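Local coordinates for protein glyoxalase-related enzyme (Fulvimarina pelagi, PDB 3BQX) that is of unknown function but is a glyoxalase-related member of the vicinal oxygen chelate (VOC) superfamily, at residues Ile9-Gly14 with Val113-Gly118; Pro36-Tyr41 with Ala49-Gln54; Ala72-Val77 with Ile120-Phe125. All coordinates share one frame; numbering follows the deposited sequence.

Interaction 1 of 3, residues Ile9-Gly14 with Val113-Gly118; sequences ITLGIG and VADPDG
In Asp117, chi1 of -64° puts CG anti to the carbonyl carbon, beside the backbone N; from there the carboxylate meets Ile13 and Gly14 at the end of the strand. Ile13 has CG1 between its backbone N and carbonyl carbon (chi1 62°), while CB and the CG2 branch face the acid. The two carboxylate oxygens do different jobs. OD1 accepts the backbone N-H of Gly14 at 2.7 Å, a somewhat bent bond (146°) whose donor approaches from above the carboxylate plane. OD2 rests on hydrocarbon, 3.3 Å from both Ile13 CB and Ile13 CG2, with the two side chains crossing obliquely. A single bond thus fixes the acid to the strand end, and van der Waals contact does the rest.

What positions Asp117 is the turn it belongs to. Asp115 OD1 takes the N-H of Asp117 at 2.9 Å, forming an Asx turn, and also that of His119. Gly118 N bonds back to Asp115 O at 2.9 Å, closing a type I turn from Asp115 to Gly118, and Gly118 itself adopts a positive phi that suits glycine. This is the DPDG sequence that recurs in VOC proteins between the last two strands of a beta-alpha-beta-beta-beta unit. The other oxygen of Asp115, OD2, bonds to Tyr23 OH and comes within 4.2 Å of Leu11 CD1, while Gly12 O accepts from His119 NE2.

The contact therefore ties the first strand of the N-terminal unit to the final hairpin of the C-terminal one. Helix 16-26 packs on both, with Tyr23 against Leu11, Ser19 against Ile13 and Phe22 against Asp115. Strand 47-52 flanks strand 8-13 on one edge, and on the other a strand of the second subunit pairs with Ile9 to Leu11.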
# COMPACT_ATOMS: atom_id res chain seq x y z
N ILE A 9 -3.95 1.49 3.73
CA ILE A 9 -2.96 0.46 3.41
C ILE A 9 -2.84 -0.24 4.76
O ILE A 9 -2.44 0.38 5.74
CB ILE A 9 -1.55 1.01 3.08
CG1 ILE A 9 -1.59 1.85 1.81
CG2 ILE A 9 -0.56 -0.16 2.94
CD1 ILE A 9 -0.25 2.48 1.46
N THR A 10 -3.21 -1.51 4.82
CA THR A 10 -3.12 -2.23 6.08
C THR A 10 -2.04 -3.28 6.01
O THR A 10 -2.05 -4.13 5.13
CB THR A 10 -4.45 -2.92 6.44
OG1 THR A 10 -5.47 -1.93 6.61
CG2 THR A 10 -4.32 -3.71 7.73
N LEU A 11 -1.10 -3.20 6.95
CA LEU A 11 -0.01 -4.17 7.02
C LEU A 11 -0.25 -5.06 8.22
O LEU A 11 -0.52 -4.56 9.31
CB LEU A 11 1.33 -3.47 7.18
CG LEU A 11 1.68 -2.46 6.09
CD1 LEU A 11 3.01 -1.77 6.42
CD2 LEU A 11 1.75 -3.18 4.74
N GLY A 12 -0.15 -6.37 8.02
CA GLY A 12 -0.32 -7.30 9.13
C GLY A 12 1.00 -7.37 9.88
O GLY A 12 2.05 -7.54 9.27
N ILE A 13 0.94 -7.25 11.20
CA ILE A 13 2.15 -7.27 12.03
C ILE A 13 2.04 -8.25 13.19
O ILE A 13 0.95 -8.71 13.53
CB ILE A 13 2.45 -5.86 12.58
CG1 ILE A 13 1.30 -5.39 13.47
CG2 ILE A 13 2.67 -4.89 11.41
CD1 ILE A 13 1.64 -4.19 14.33
N GLY A 14 3.17 -8.56 13.81
CA GLY A 14 3.16 -9.49 14.93
C GLY A 14 3.26 -8.85 16.29
O GLY A 14 2.74 -9.39 17.27
N VAL A 113 14.72 -1.11 2.77
CA VAL A 113 14.79 -1.50 4.18
C VAL A 113 13.43 -2.08 4.53
O VAL A 113 12.41 -1.47 4.23
CB VAL A 113 15.08 -0.29 5.10
CG1 VAL A 113 15.04 -0.73 6.56
CG2 VAL A 113 16.43 0.32 4.76
N ALA A 114 13.42 -3.24 5.16
CA ALA A 114 12.15 -3.85 5.54
C ALA A 114 11.82 -3.54 6.99
O ALA A 114 12.72 -3.40 7.82
CB ALA A 114 12.20 -5.35 5.32
N ASP A 115 10.53 -3.43 7.29
CA ASP A 115 10.14 -3.16 8.66
C ASP A 115 10.30 -4.46 9.47
O ASP A 115 10.65 -5.49 8.91
CB ASP A 115 8.72 -2.54 8.72
CG ASP A 115 7.58 -3.54 8.57
OD1 ASP A 115 7.79 -4.76 8.43
OD2 ASP A 115 6.42 -3.06 8.60
N PRO A 116 10.08 -4.41 10.80
CA PRO A 116 10.23 -5.61 11.64
C PRO A 116 9.49 -6.86 11.20
O PRO A 116 9.88 -7.97 11.54
CB PRO A 116 9.76 -5.13 13.01
CG PRO A 116 10.12 -3.69 13.01
CD PRO A 116 9.71 -3.24 11.62
N ASP A 117 8.40 -6.67 10.46
CA ASP A 117 7.59 -7.79 10.01
C ASP A 117 7.90 -8.22 8.59
O ASP A 117 7.24 -9.10 8.04
CB ASP A 117 6.11 -7.42 10.15
CG ASP A 117 5.71 -7.21 11.60
OD1 ASP A 117 5.43 -8.22 12.29
OD2 ASP A 117 5.69 -6.05 12.05
N GLY A 118 8.92 -7.61 7.99
CA GLY A 118 9.32 -7.97 6.65
C GLY A 118 8.75 -7.14 5.52
O GLY A 118 9.10 -7.35 4.36

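Interaction 2 of 3, residues Pro36-Tyr41 with Ala49-Gln54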
# COMPACT_ATOMS: atom_id res chain seq x y z
N PRO A 36 -4.68 -1.77 21.68
CA PRO A 36 -3.88 -3.00 21.73
C PRO A 36 -3.74 -3.87 20.47
O PRO A 36 -2.88 -4.74 20.43
CB PRO A 36 -4.52 -3.77 22.88
CG PRO A 36 -4.95 -2.68 23.80
CD PRO A 36 -5.58 -1.69 22.84
N GLU A 37 -4.56 -3.63 19.45
CA GLU A 37 -4.46 -4.45 18.25
C GLU A 37 -4.16 -3.72 16.94
O GLU A 37 -3.79 -4.35 15.96
CB GLU A 37 -5.73 -5.29 18.06
CG GLU A 37 -6.96 -4.50 17.64
CD GLU A 37 -8.18 -5.39 17.45
OE1 GLU A 37 -8.65 -5.97 18.46
OE2 GLU A 37 -8.68 -5.50 16.31
N ILE A 38 -4.31 -2.40 16.92
CA ILE A 38 -4.07 -1.67 15.68
C ILE A 38 -3.56 -0.26 15.89
O ILE A 38 -3.82 0.36 16.93
CB ILE A 38 -5.39 -1.62 14.85
CG1 ILE A 38 -5.11 -1.24 13.39
CG2 ILE A 38 -6.36 -0.62 15.47
CD1 ILE A 38 -6.32 -1.49 12.46
N ILE A 39 -2.81 0.24 14.91
CA ILE A 39 -2.30 1.60 14.94
C ILE A 39 -2.58 2.23 13.57
O ILE A 39 -2.37 1.59 12.54
CB ILE A 39 -0.78 1.65 15.20
CG1 ILE A 39 -0.47 1.09 16.59
CG2 ILE A 39 -0.28 3.09 15.07
CD1 ILE A 39 1.00 1.02 16.91
N PHE A 40 -3.08 3.46 13.58
CA PHE A 40 -3.35 4.19 12.35
C PHE A 40 -2.48 5.43 12.28
O PHE A 40 -2.32 6.14 13.28
CB PHE A 40 -4.81 4.69 12.27
CG PHE A 40 -5.84 3.61 12.12
CD1 PHE A 40 -5.69 2.60 11.18
CD2 PHE A 40 -7.01 3.65 12.87
CE1 PHE A 40 -6.69 1.64 11.00
CE2 PHE A 40 -8.01 2.69 12.70
CZ PHE A 40 -7.85 1.69 11.76
N TYR A 41 -1.91 5.69 11.11
CA TYR A 41 -1.09 6.87 10.88
C TYR A 41 -1.76 7.63 9.73
O TYR A 41 -2.10 7.03 8.71
CB TYR A 41 0.33 6.50 10.44
CG TYR A 41 1.12 5.65 11.41
CD1 TYR A 41 1.92 6.24 12.40
CD2 TYR A 41 1.07 4.26 11.35
CE1 TYR A 41 2.65 5.45 13.29
CE2 TYR A 41 1.79 3.47 12.23
CZ TYR A 41 2.58 4.07 13.20
OH TYR A 41 3.27 3.28 14.08
N ALA A 49 -2.29 1.56 8.24
CA ALA A 49 -2.66 0.82 9.44
C ALA A 49 -1.74 -0.37 9.62
O ALA A 49 -1.36 -1.02 8.65
CB ALA A 49 -4.10 0.33 9.33
N THR A 50 -1.36 -0.63 10.87
CA THR A 50 -0.55 -1.80 11.22
C THR A 50 -1.44 -2.55 12.22
O THR A 50 -1.64 -2.11 13.34
CB THR A 50 0.81 -1.41 11.84
OG1 THR A 50 0.60 -0.61 13.01
CG2 THR A 50 1.63 -0.63 10.83
N TRP A 51 -1.98 -3.67 11.76
CA TRP A 51 -2.93 -4.49 12.51
C TRP A 51 -2.34 -5.86 12.83
O TRP A 51 -1.72 -6.47 11.97
CB TRP A 51 -4.16 -4.66 11.62
CG TRP A 51 -5.45 -5.00 12.28
CD1 TRP A 51 -5.72 -5.03 13.62
CD2 TRP A 51 -6.69 -5.26 11.61
NE1 TRP A 51 -7.06 -5.29 13.82
CE2 TRP A 51 -7.67 -5.43 12.60
CE3 TRP A 51 -7.06 -5.36 10.26
CZ2 TRP A 51 -9.01 -5.69 12.29
CZ3 TRP A 51 -8.39 -5.62 9.95
CH2 TRP A 51 -9.35 -5.78 10.97
N LEU A 52 -2.54 -6.35 14.06
CA LEU A 52 -2.03 -7.68 14.40
C LEU A 52 -2.59 -8.66 13.37
O LEU A 52 -3.78 -8.64 13.08
CB LEU A 52 -2.48 -8.09 15.80
CG LEU A 52 -1.82 -7.32 16.95
CD1 LEU A 52 -2.40 -7.79 18.28
CD2 LEU A 52 -0.32 -7.54 16.91
N VAL A 53 -1.72 -9.51 12.83
CA VAL A 53 -2.12 -10.46 11.79
C VAL A 53 -3.34 -11.31 12.12
O VAL A 53 -4.19 -11.53 11.26
CB VAL A 53 -0.96 -11.41 11.44
CG1 VAL A 53 -1.32 -12.25 10.22
CG2 VAL A 53 0.30 -10.62 11.18
N GLN A 54 -3.45 -11.80 13.36
CA GLN A 54 -4.59 -12.63 13.73
C GLN A 54 -5.90 -11.89 13.46
O GLN A 54 -6.86 -12.47 12.97
CB GLN A 54 -4.55 -13.00 15.22
CG GLN A 54 -3.21 -13.44 15.78
CD GLN A 54 -2.41 -12.27 16.34
OE1 GLN A 54 -1.74 -11.55 15.60
NE2 GLN A 54 -2.50 -12.07 17.65
O HOH W 1 3.05 0.56 13.83
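Ile38 and Trp51 face each other across an antiparallel beta hairpin, the last two strands of the N-terminal beta-alpha-beta-beta-beta unit. This is where side chains mesh closely. Ile38 has CG1 anti to its backbone N (chi1 -163°), and CD1 at the end of that branch sits over one face of the indole, 3.7 Å from the centroid of the five-membered ring, a CH-pi contact. The indole N-H is used too: Trp51 NE1 donates to Glu37 OE2 at 3.0 Å in a nearly straight bond (171°) that lies in the ring plane and meets OE2 on its anti side, somewhat out of the carboxylate plane. Glu37 and Trp51 lie side by side, pointing the same way; OE2 sits at the nitrogen edge of the ring and Ile38 CD1 over a face.

Further along, the Phe40 ring turns an edge to Ala49, with Ala49 CB 3.3 Å from both Phe40 CD1 and Phe40 CE1. Ile39 and Thr50, a hydrogen-bonded pair, send their side chains to the other face of the sheet: Ile39 N to Thr50 O is 3.1 Å and Thr50 N to Ile39 O is 3.0 Å. Both side chains pack on helix 16-26, and Thr50 OG1 lies 3.4 Å from Ile39 CB.

The end near Pro36 is looser. Pro36 is exposed and only its carbonyl oxygen meets Leu52 CD1, although Leu52 N still bonds to Glu37 O just before helix 53-60 begins. The Phe40 side is different again, since this ring meets Trp129 of the second subunit edge-to-face.

A single water joins the hydroxyls of Tyr41 and Thr50: it sits in the plane of the tyrosine ring, 2.7 Å from Tyr41 OH and 2.8 Å from Thr50 OG1.

Interaction 3 of 3, residues Ala72-Val77 with Ile120-Phe125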
# COMPACT_ATOMS: atom_id res chain seq x y z
N ALA A 72 6.09 -3.59 -2.29
CA ALA A 72 7.03 -2.66 -1.70
C ALA A 72 6.38 -1.29 -1.63
O ALA A 72 5.68 -0.88 -2.56
CB ALA A 72 8.30 -2.58 -2.54
N LEU A 73 6.58 -0.59 -0.52
CA LEU A 73 6.04 0.76 -0.34
C LEU A 73 7.21 1.72 -0.46
O LEU A 73 8.24 1.51 0.17
CB LEU A 73 5.40 0.92 1.03
CG LEU A 73 4.25 -0.05 1.31
CD1 LEU A 73 3.73 0.18 2.71
CD2 LEU A 73 3.14 0.15 0.29
N ALA A 74 7.07 2.78 -1.24
CA ALA A 74 8.16 3.73 -1.39
C ALA A 74 7.87 5.04 -0.69
O ALA A 74 6.73 5.49 -0.63
CB ALA A 74 8.41 3.98 -2.88
N HIS A 75 8.92 5.62 -0.12
CA HIS A 75 8.86 6.92 0.54
C HIS A 75 9.87 7.75 -0.24
O HIS A 75 11.05 7.40 -0.29
CB HIS A 75 9.28 6.83 2.01
CG HIS A 75 9.32 8.16 2.70
ND1 HIS A 75 10.46 8.92 2.83
CD2 HIS A 75 8.32 8.90 3.26
CE1 HIS A 75 10.17 10.06 3.44
NE2 HIS A 75 8.88 10.07 3.70
N ASN A 76 9.41 8.82 -0.87
CA ASN A 76 10.28 9.68 -1.66
C ASN A 76 10.73 10.93 -0.90
O ASN A 76 9.92 11.62 -0.29
CB ASN A 76 9.57 10.09 -2.96
CG ASN A 76 9.51 8.96 -3.97
OD1 ASN A 76 9.69 7.79 -3.63
ND2 ASN A 76 9.25 9.31 -5.23
N VAL A 77 12.03 11.20 -0.94
CA VAL A 77 12.61 12.34 -0.24
C VAL A 77 12.87 13.52 -1.17
O VAL A 77 12.91 13.37 -2.39
CB VAL A 77 13.92 11.93 0.46
CG1 VAL A 77 13.64 10.79 1.43
CG2 VAL A 77 14.95 11.50 -0.57
N ILE A 120 8.56 -4.56 2.89
CA ILE A 120 9.59 -3.80 2.20
C ILE A 120 9.32 -2.33 1.93
O ILE A 120 8.27 -1.96 1.38
CB ILE A 120 9.92 -4.48 0.85
CG1 ILE A 120 10.37 -5.92 1.09
CG2 ILE A 120 10.99 -3.69 0.12
CD1 ILE A 120 10.55 -6.73 -0.18
N TRP A 121 10.27 -1.49 2.31
CA TRP A 121 10.18 -0.07 2.07
C TRP A 121 11.30 0.38 1.17
O TRP A 121 12.46 0.01 1.37
CB TRP A 121 10.28 0.73 3.38
CG TRP A 121 9.02 0.79 4.15
CD1 TRP A 121 8.60 -0.09 5.10
CD2 TRP A 121 7.98 1.76 4.01
NE1 TRP A 121 7.35 0.27 5.56
CE2 TRP A 121 6.95 1.40 4.91
CE3 TRP A 121 7.81 2.90 3.21
CZ2 TRP A 121 5.77 2.14 5.04
CZ3 TRP A 121 6.63 3.64 3.34
CH2 TRP A 121 5.63 3.25 4.24
N GLU A 122 10.97 1.17 0.16
CA GLU A 122 11.98 1.73 -0.71
C GLU A 122 12.14 3.18 -0.27
O GLU A 122 11.14 3.88 -0.10
CB GLU A 122 11.55 1.72 -2.18
CG GLU A 122 12.50 2.50 -3.09
CD GLU A 122 12.07 2.53 -4.53
OE1 GLU A 122 10.87 2.30 -4.79
OE2 GLU A 122 12.92 2.78 -5.41
N ILE A 123 13.37 3.62 -0.04
CA ILE A 123 13.62 5.01 0.31
C ILE A 123 14.26 5.53 -0.96
O ILE A 123 15.33 5.07 -1.36
CB ILE A 123 14.58 5.15 1.50
CG1 ILE A 123 14.02 4.39 2.71
CG2 ILE A 123 14.78 6.62 1.83
CD1 ILE A 123 12.61 4.80 3.11
N ALA A 124 13.61 6.48 -1.60
CA ALA A 124 14.11 6.97 -2.87
C ALA A 124 14.09 8.46 -3.10
O ALA A 124 13.27 9.19 -2.54
CB ALA A 124 13.32 6.29 -4.00
N PHE A 125 15.01 8.89 -3.96
CA PHE A 125 15.09 10.27 -4.39
C PHE A 125 14.82 10.19 -5.89
O PHE A 125 15.62 9.64 -6.64
CB PHE A 125 16.48 10.87 -4.15
CG PHE A 125 16.69 12.19 -4.83
CD1 PHE A 125 15.89 13.29 -4.51
CD2 PHE A 125 17.66 12.34 -5.81
CE1 PHE A 125 16.05 14.51 -5.16
CE2 PHE A 125 17.83 13.56 -6.47
CZ PHE A 125 17.03 14.65 -6.14
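Leu73 and Trp121 pair across two parallel strands, the first and the last of the C-terminal beta-alpha-beta-beta-beta unit, which lie next to each other in its mixed sheet. Trp121 repays following outward. Its CB lies 3.9 Å from Leu73 O. CG is anti to the carbonyl carbon, beside the backbone N (chi1 -80°), and the ring it carries lies over Leu73. CG and CD2 stay near Leu73 O, and CE3 comes to 3.4 Å from that oxygen. CZ3 is then 3.8 Å from Leu73 CB, which sits over the face of the six-membered ring close to its normal (11° off), a CH-pi contact. Beyond it CH2 meets both Leu73 CB and Leu73 CD1, CZ2 lies 3.7 Å from Leu73 CD1, and CE2 is near the same methyl. At the five-membered ring NE1 is hydrogen-bonded to Tyr23 OH, while Phe27 meets the indole edge-to-face, so the ring system is fixed at its nitrogen and packed by both an aliphatic and an aromatic partner.

The backbones are zipped by five hydrogen bonds, from Leu73 N to Ile120 O at one end to Val77 N to Ala124 O at the other. His75 N to Glu122 O, at 2.8 Å, lies in the middle. On the face opposite the indole, Glu122 OE1 comes to 3.5 Å from Ala74 CB, and Ala72 CB touches Ile120 CG2.

Strand 71-76 is the outermost strand within its chain, but not in the dimer. Ala72 to Ala74 pair antiparallel with a strand of the second subunit, and His75 NE2 bonds to Leu3 O of that subunit.

At the last residue of strand 120-125, Phe125 crosses Val77 at about a right angle, with Val77 O in the plane at the ring edge, 3.7 Å from Phe125 CD1.

Overall arrangement
Segment 9-14 of interaction 1 and interaction 2 share the N-terminal sheet, their contacts centred about 10 Å apart; Ile9 O to Ala49 N, 2.8 Å, is a probable hydrogen bond between neighbouring strands. Interaction 3 lies in the C-terminal sheet, its centre about 14 Å from that of interaction 1. Segment 113-118 neighbours strand 120-125 there, Val113 O to Trp121 N being 2.9 Å, a probable hydrogen bond, and Tyr23 is a common partner. Interactions 2 and 3 stay about 8 Å apart at their nearest atoms. Both sheets continue into the second subunit, at 9-11 and 72-74. In VOC relatives paired sheets of this kind enclose the active site; the same is probable here, though none is established.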